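Local coordinates for protein porin B (Pseudomonas putida, PDB 4GEY) that forms a beta-barrel channel in the outer membrane, through which it probably takes up glucose and related sugars, at residues A[144-158]-A[183-197]. The protein carries 2 engineered substitutions. Sequence-based numbering, arbitrary orientation.
Sequences ALDVKFGRFGEGEDF and WYNWPVSQWALRVKY. With BGC (beta-D-glucopyranose), chain B.
Arg194 is held between two carboxylates of segment 144-158: its NH2 forms a salt bridge with Asp146 OD1, while NH1 donates to Asp157 OD2 (2.7 Å), tilted 32° from the guanidinium plane. With CG turned opposite the backbone N (chi1 -177°), the chain bends at chi2 and chi3, bringing the guanidinium flat between Lys196 CB on one face and Lys148 CD on the other. Extended Lys148 runs on across the Phe152 ring, whose opposite face receives Ala192 CB, and its NZ bonds Glu156 OE2 (2.7 Å) and the syn side of Asp157 OD1 (2.8 Å). Arg151 and Trp191 lie on the opposite sheet face, with Leu193 and detergent-touching Val147. Arg151 CG rests over the Trp191 six-membered ring; its guanidinium stands nearly perpendicular over the five-membered ring, NH1 foremost, a cation-pi contact, and NE donates to Ser189 OG, which also bonds Leu131 O. Glu154 CB lies over Trp183, and its OE1 accepts from Tyr184 N. Asn185 to Pro187 belong to the glucose pocket, where Trp186 O weakly accepts from glucose O4. Antiparallel strands 145-149 and 190-197 are barrel-wall neighbours; two cations and three carboxylates, probably keeping one another ionised, tie the inward-folded 154-158 turn to that wall.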
loop_
_atom_site.group_PDB
_atom_site.type_symbol
_atom_site.label_atom_id
_atom_site.label_comp_id
_atom_site.label_asym_id
_atom_site.label_seq_id
_atom_site.Cartn_x
_atom_site.Cartn_y
_atom_site.Cartn_z
ATOM N N ALA A 144 -22.754 -16.488 -0.877
ATOM C CA ALA A 144 -23.061 -15.556 -1.953
ATOM C C ALA A 144 -22.978 -14.102 -1.475
ATOM O O ALA A 144 -22.485 -13.238 -2.197
ATOM C CB ALA A 144 -24.425 -15.864 -2.578
ATOM N N LEU A 145 -23.449 -13.827 -0.262
ATOM C CA LEU A 145 -23.349 -12.468 0.279
ATOM C C LEU A 145 -22.386 -12.446 1.449
ATOM O O LEU A 145 -22.454 -13.298 2.326
ATOM C CB LEU A 145 -24.714 -11.904 0.687
ATOM C CG LEU A 145 -25.681 -11.721 -0.493
ATOM C CD1 LEU A 145 -27.107 -11.433 -0.026
ATOM C CD2 LEU A 145 -25.201 -10.639 -1.461
ATOM N N ASP A 146 -21.493 -11.463 1.456
ATOM C CA ASP A 146 -20.434 -11.396 2.443
ATOM C C ASP A 146 -20.490 -10.042 3.152
ATOM O O ASP A 146 -20.175 -9.020 2.557
ATOM C CB ASP A 146 -19.092 -11.590 1.725
ATOM C CG ASP A 146 -17.941 -11.874 2.672
ATOM O OD1 ASP A 146 -17.879 -11.245 3.748
ATOM O OD2 ASP A 146 -17.083 -12.719 2.329
ATOM N N VAL A 147 -20.896 -10.030 4.420
ATOM C CA VAL A 147 -20.929 -8.783 5.187
ATOM C C VAL A 147 -19.813 -8.694 6.224
ATOM O O VAL A 147 -19.601 -9.626 6.994
ATOM C CB VAL A 147 -22.307 -8.531 5.847
ATOM C CG1 VAL A 147 -22.274 -7.270 6.699
ATOM C CG2 VAL A 147 -23.371 -8.389 4.784
ATOM N N LYS A 148 -19.116 -7.558 6.234
ATOM C CA LYS A 148 -17.939 -7.345 7.074
ATOM C C LYS A 148 -17.974 -5.965 7.725
ATOM O O LYS A 148 -18.105 -4.952 7.038
ATOM C CB LYS A 148 -16.678 -7.473 6.221
ATOM C CG LYS A 148 -15.352 -7.252 6.956
ATOM C CD LYS A 148 -14.210 -7.237 5.938
ATOM C CE LYS A 148 -12.862 -7.013 6.580
ATOM N NZ LYS A 148 -11.768 -7.207 5.596
ATOM N N PHE A 149 -17.839 -5.925 9.048
ATOM C CA PHE A 149 -17.979 -4.673 9.794
ATOM C C PHE A 149 -16.929 -4.542 10.899
ATOM O O PHE A 149 -16.595 -5.521 11.563
ATOM C CB PHE A 149 -19.383 -4.565 10.403
ATOM C CG PHE A 149 -19.522 -3.445 11.399
ATOM C CD1 PHE A 149 -19.710 -2.133 10.970
ATOM C CD2 PHE A 149 -19.447 -3.695 12.768
ATOM C CE1 PHE A 149 -19.827 -1.089 11.891
ATOM C CE2 PHE A 149 -19.562 -2.654 13.697
ATOM C CZ PHE A 149 -19.751 -1.353 13.261
ATOM N N GLY A 150 -16.427 -3.328 11.108
ATOM C CA GLY A 150 -15.502 -3.077 12.190
ATOM C C GLY A 150 -14.436 -2.065 11.820
ATOM O O GLY A 150 -14.742 -1.003 11.276
ATOM N N ARG A 151 -13.179 -2.383 12.120
ATOM C CA ARG A 151 -12.086 -1.480 11.784
ATOM C C ARG A 151 -11.013 -2.144 10.929
ATOM O O ARG A 151 -10.488 -3.195 11.290
ATOM C CB ARG A 151 -11.448 -0.879 13.035
ATOM C CG ARG A 151 -12.295 0.141 13.768
ATOM C CD ARG A 151 -11.525 0.742 14.948
ATOM N NE ARG A 151 -10.593 1.786 14.527
ATOM C CZ ARG A 151 -10.901 3.082 14.459
ATOM N NH1 ARG A 151 -12.122 3.494 14.779
ATOM N NH2 ARG A 151 -9.994 3.974 14.071
ATOM N N PHE A 152 -10.705 -1.508 9.797
ATOM C CA PHE A 152 -9.671 -1.951 8.868
ATOM C C PHE A 152 -9.397 -0.848 7.840
ATOM O O PHE A 152 -10.081 0.169 7.826
ATOM C CB PHE A 152 -10.055 -3.280 8.183
ATOM C CG PHE A 152 -11.481 -3.340 7.669
ATOM C CD1 PHE A 152 -12.550 -3.522 8.537
ATOM C CD2 PHE A 152 -11.743 -3.256 6.314
ATOM C CE1 PHE A 152 -13.847 -3.578 8.065
ATOM C CE2 PHE A 152 -13.036 -3.329 5.835
ATOM C CZ PHE A 152 -14.085 -3.484 6.713
ATOM N N GLY A 153 -8.393 -1.029 6.991
ATOM C CA GLY A 153 -8.091 -0.051 5.955
ATOM C C GLY A 153 -8.687 -0.457 4.617
ATOM O O GLY A 153 -8.949 -1.641 4.395
ATOM N N GLU A 154 -8.899 0.514 3.728
ATOM C CA GLU A 154 -9.566 0.262 2.450
ATOM C C GLU A 154 -8.839 -0.807 1.610
ATOM O O GLU A 154 -9.475 -1.631 0.922
ATOM C CB GLU A 154 -9.719 1.559 1.639
ATOM C CG GLU A 154 -10.763 2.581 2.136
ATOM C CD GLU A 154 -10.223 3.528 3.203
ATOM O OE1 GLU A 154 -9.111 3.264 3.736
ATOM O OE2 GLU A 154 -10.902 4.539 3.505
ATOM N N GLY A 155 -7.511 -0.808 1.695
ATOM C CA GLY A 155 -6.696 -1.648 0.839
ATOM C C GLY A 155 -6.818 -3.121 1.130
ATOM O O GLY A 155 -6.428 -3.958 0.316
ATOM N N GLU A 156 -7.355 -3.440 2.298
ATOM C CA GLU A 156 -7.543 -4.819 2.714
ATOM C C GLU A 156 -8.603 -5.545 1.867
ATOM O O GLU A 156 -8.540 -6.762 1.713
ATOM C CB GLU A 156 -7.907 -4.843 4.199
ATOM C CG GLU A 156 -8.261 -6.200 4.764
ATOM C CD GLU A 156 -8.405 -6.179 6.269
ATOM O OE1 GLU A 156 -7.512 -5.633 6.945
ATOM O OE2 GLU A 156 -9.410 -6.710 6.781
ATOM N N ASP A 157 -9.577 -4.807 1.326
ATOM C CA ASP A 157 -10.582 -5.406 0.446
ATOM C C ASP A 157 -10.587 -4.781 -0.938
ATOM O O ASP A 157 -10.867 -5.439 -1.939
ATOM C CB ASP A 157 -11.980 -5.281 1.051
ATOM C CG ASP A 157 -12.116 -6.046 2.344
ATOM O OD1 ASP A 157 -11.585 -5.547 3.363
ATOM O OD2 ASP A 157 -12.742 -7.134 2.334
ATOM N N PHE A 158 -10.278 -3.497 -0.994
ATOM C CA PHE A 158 -10.391 -2.761 -2.242
ATOM C C PHE A 158 -9.010 -2.494 -2.843
ATOM O O PHE A 158 -8.062 -2.181 -2.109
ATOM C CB PHE A 158 -11.161 -1.457 -1.992
ATOM C CG PHE A 158 -12.578 -1.672 -1.494
ATOM C CD1 PHE A 158 -12.846 -1.779 -0.147
ATOM C CD2 PHE A 158 -13.635 -1.763 -2.384
ATOM C CE1 PHE A 158 -14.137 -1.966 0.304
ATOM C CE2 PHE A 158 -14.916 -1.955 -1.947
ATOM C CZ PHE A 158 -15.172 -2.062 -0.598
ATOM N N TRP A 183 -7.423 8.164 2.147
ATOM C CA TRP A 183 -7.594 6.713 2.067
ATOM C C TRP A 183 -6.411 6.132 2.811
ATOM O O TRP A 183 -5.264 6.419 2.481
ATOM C CB TRP A 183 -7.631 6.287 0.583
ATOM C CG TRP A 183 -7.528 4.805 0.233
ATOM C CD1 TRP A 183 -6.581 3.915 0.662
ATOM C CD2 TRP A 183 -8.362 4.079 -0.680
ATOM N NE1 TRP A 183 -6.791 2.681 0.094
ATOM C CE2 TRP A 183 -7.876 2.758 -0.735
ATOM C CE3 TRP A 183 -9.479 4.416 -1.443
ATOM C CZ2 TRP A 183 -8.472 1.775 -1.513
ATOM C CZ3 TRP A 183 -10.070 3.436 -2.222
ATOM C CH2 TRP A 183 -9.566 2.131 -2.249
ATOM N N TYR A 184 -6.678 5.337 3.837
ATOM C CA TYR A 184 -5.604 4.866 4.710
ATOM C C TYR A 184 -5.534 3.346 4.768
ATOM O O TYR A 184 -6.355 2.707 5.405
ATOM C CB TYR A 184 -5.813 5.386 6.132
ATOM C CG TYR A 184 -6.110 6.866 6.245
ATOM C CD1 TYR A 184 -5.467 7.799 5.435
ATOM C CD2 TYR A 184 -7.029 7.334 7.172
ATOM C CE1 TYR A 184 -5.738 9.157 5.546
ATOM C CE2 TYR A 184 -7.300 8.685 7.293
ATOM C CZ TYR A 184 -6.657 9.588 6.479
ATOM O OH TYR A 184 -6.941 10.926 6.601
ATOM N N ASN A 185 -4.541 2.765 4.120
ATOM C CA ASN A 185 -4.321 1.336 4.236
ATOM C C ASN A 185 -3.781 0.939 5.604
ATOM O O ASN A 185 -3.444 1.802 6.438
ATOM C CB ASN A 185 -3.326 0.874 3.171
ATOM C CG ASN A 185 -3.816 1.136 1.753
ATOM O OD1 ASN A 185 -4.974 0.897 1.428
ATOM N ND2 ASN A 185 -2.932 1.633 0.909
ATOM N N TRP A 186 -3.715 -0.380 5.813
ATOM C CA TRP A 186 -2.842 -0.997 6.815
ATOM C C TRP A 186 -1.569 -0.168 6.912
ATOM O O TRP A 186 -0.869 -0.007 5.919
ATOM C CB TRP A 186 -2.476 -2.411 6.367
ATOM C CG TRP A 186 -1.482 -3.108 7.256
ATOM C CD1 TRP A 186 -0.181 -2.729 7.513
ATOM C CD2 TRP A 186 -1.690 -4.319 7.997
ATOM N NE1 TRP A 186 0.406 -3.608 8.373
ATOM C CE2 TRP A 186 -0.490 -4.601 8.683
ATOM C CE3 TRP A 186 -2.778 -5.195 8.146
ATOM C CZ2 TRP A 186 -0.340 -5.711 9.503
ATOM C CZ3 TRP A 186 -2.633 -6.293 8.965
ATOM C CH2 TRP A 186 -1.423 -6.543 9.637
ATOM N N PRO A 187 -1.205 0.272 8.120
ATOM C CA PRO A 187 -1.712 -0.229 9.399
ATOM C C PRO A 187 -2.734 0.666 10.074
ATOM O O PRO A 187 -2.937 0.481 11.274
ATOM C CB PRO A 187 -0.454 -0.214 10.259
ATOM C CG PRO A 187 0.290 1.014 9.751
ATOM C CD PRO A 187 -0.067 1.197 8.308
ATOM N N VAL A 188 -3.340 1.613 9.361
ATOM C CA VAL A 188 -4.342 2.485 9.969
ATOM C C VAL A 188 -5.691 1.778 9.922
ATOM O O VAL A 188 -6.010 1.130 8.929
ATOM C CB VAL A 188 -4.457 3.852 9.226
ATOM C CG1 VAL A 188 -5.494 4.755 9.880
ATOM C CG2 VAL A 188 -3.133 4.556 9.186
ATOM N N SER A 189 -6.478 1.885 10.988
ATOM C CA SER A 189 -7.845 1.365 10.949
ATOM C C SER A 189 -8.859 2.499 11.027
ATOM O O SER A 189 -8.530 3.601 11.470
ATOM C CB SER A 189 -8.100 0.370 12.079
ATOM O OG SER A 189 -8.403 1.050 13.284
ATOM N N GLN A 190 -10.084 2.206 10.583
ATOM C CA GLN A 190 -11.213 3.139 10.583
ATOM C C GLN A 190 -12.472 2.305 10.673
ATOM O O GLN A 190 -12.488 1.143 10.251
ATOM C CB GLN A 190 -11.322 3.901 9.263
ATOM C CG GLN A 190 -10.175 4.787 8.907
ATOM C CD GLN A 190 -9.668 4.486 7.528
ATOM O OE1 GLN A 190 -9.457 3.322 7.170
ATOM N NE2 GLN A 190 -9.482 5.532 6.728
ATOM N N TRP A 191 -13.546 2.903 11.175
ATOM C CA TRP A 191 -14.818 2.211 11.175
ATOM C C TRP A 191 -15.244 2.000 9.734
ATOM O O TRP A 191 -15.160 2.915 8.912
ATOM C CB TRP A 191 -15.871 2.994 11.965
ATOM C CG TRP A 191 -15.677 2.919 13.448
ATOM C CD1 TRP A 191 -15.308 3.933 14.275
ATOM C CD2 TRP A 191 -15.827 1.758 14.279
ATOM N NE1 TRP A 191 -15.232 3.484 15.574
ATOM C CE2 TRP A 191 -15.539 2.150 15.601
ATOM C CE3 TRP A 191 -16.180 0.427 14.032
ATOM C CZ2 TRP A 191 -15.598 1.262 16.675
ATOM C CZ3 TRP A 191 -16.238 -0.457 15.104
ATOM C CH2 TRP A 191 -15.950 -0.032 16.409
ATOM N N ALA A 192 -15.678 0.791 9.414
ATOM C CA ALA A 192 -16.022 0.483 8.035
ATOM C C ALA A 192 -17.044 -0.631 7.911
ATOM O O ALA A 192 -17.160 -1.500 8.786
ATOM C CB ALA A 192 -14.794 0.134 7.264
ATOM N N LEU A 193 -17.793 -0.570 6.815
ATOM C CA LEU A 193 -18.745 -1.591 6.432
ATOM C C LEU A 193 -18.469 -1.961 4.980
ATOM O O LEU A 193 -18.394 -1.092 4.110
ATOM C CB LEU A 193 -20.167 -1.054 6.578
ATOM C CG LEU A 193 -21.311 -2.004 6.200
ATOM C CD1 LEU A 193 -21.262 -3.272 7.054
ATOM C CD2 LEU A 193 -22.672 -1.311 6.307
ATOM N N ARG A 194 -18.307 -3.251 4.712
ATOM C CA ARG A 194 -18.023 -3.708 3.357
ATOM C C ARG A 194 -18.949 -4.853 2.957
ATOM O O ARG A 194 -18.949 -5.900 3.596
ATOM C CB ARG A 194 -16.555 -4.145 3.225
ATOM C CG ARG A 194 -16.183 -4.572 1.820
ATOM C CD ARG A 194 -15.648 -5.991 1.771
ATOM N NE ARG A 194 -16.488 -6.938 2.492
ATOM C CZ ARG A 194 -16.143 -8.199 2.733
ATOM N NH1 ARG A 194 -14.979 -8.656 2.301
ATOM N NH2 ARG A 194 -16.956 -8.996 3.402
ATOM N N VAL A 195 -19.729 -4.651 1.897
ATOM C CA VAL A 195 -20.683 -5.669 1.432
ATOM C C VAL A 195 -20.214 -6.275 0.106
ATOM O O VAL A 195 -19.823 -5.559 -0.822
ATOM C CB VAL A 195 -22.128 -5.109 1.289
ATOM C CG1 VAL A 195 -23.053 -6.163 0.758
ATOM C CG2 VAL A 195 -22.655 -4.594 2.625
ATOM N N LYS A 196 -20.242 -7.598 0.030
ATOM C CA LYS A 196 -19.660 -8.308 -1.098
ATOM C C LYS A 196 -20.615 -9.372 -1.616
ATOM O O LYS A 196 -21.167 -10.171 -0.851
ATOM C CB LYS A 196 -18.322 -8.946 -0.696
ATOM C CG LYS A 196 -17.628 -9.695 -1.820
ATOM C CD LYS A 196 -16.132 -9.837 -1.584
ATOM C CE LYS A 196 -15.842 -10.782 -0.435
ATOM N NZ LYS A 196 -14.553 -11.488 -0.640
ATOM N N TYR A 197 -20.806 -9.370 -2.926
ATOM C CA TYR A 197 -21.683 -10.323 -3.581
ATOM C C TYR A 197 -20.795 -11.183 -4.466
ATOM O O TYR A 197 -20.152 -10.674 -5.373
ATOM C CB TYR A 197 -22.744 -9.567 -4.396
ATOM C CG TYR A 197 -23.644 -10.400 -5.311
ATOM C CD1 TYR A 197 -23.838 -11.765 -5.105
ATOM C CD2 TYR A 197 -24.303 -9.804 -6.397
ATOM C CE1 TYR A 197 -24.653 -12.510 -5.950
ATOM C CE2 TYR A 197 -25.122 -10.541 -7.236
ATOM C CZ TYR A 197 -25.286 -11.895 -7.007
ATOM O OH TYR A 197 -26.088 -12.641 -7.833
HETATM C C2 BGC B . 3.375 2.467 4.859
HETATM C C3 BGC B . 2.834 1.373 4.174
HETATM C C4 BGC B . 1.374 1.375 4.199
HETATM C C5 BGC B . 0.750 2.700 3.662
HETATM C C6 BGC B . -0.581 2.842 3.883
HETATM C C1 BGC B . 2.967 3.724 4.290
HETATM O O1 BGC B . 3.535 4.743 5.033
HETATM O O2 BGC B . 4.837 2.368 4.824
HETATM O O3 BGC B . 3.365 0.140 4.771
HETATM O O4 BGC B . 0.913 0.268 3.476
HETATM O O5 BGC B . 1.522 3.831 4.337
HETATM O O6 BGC B . -1.036 3.224 5.138
#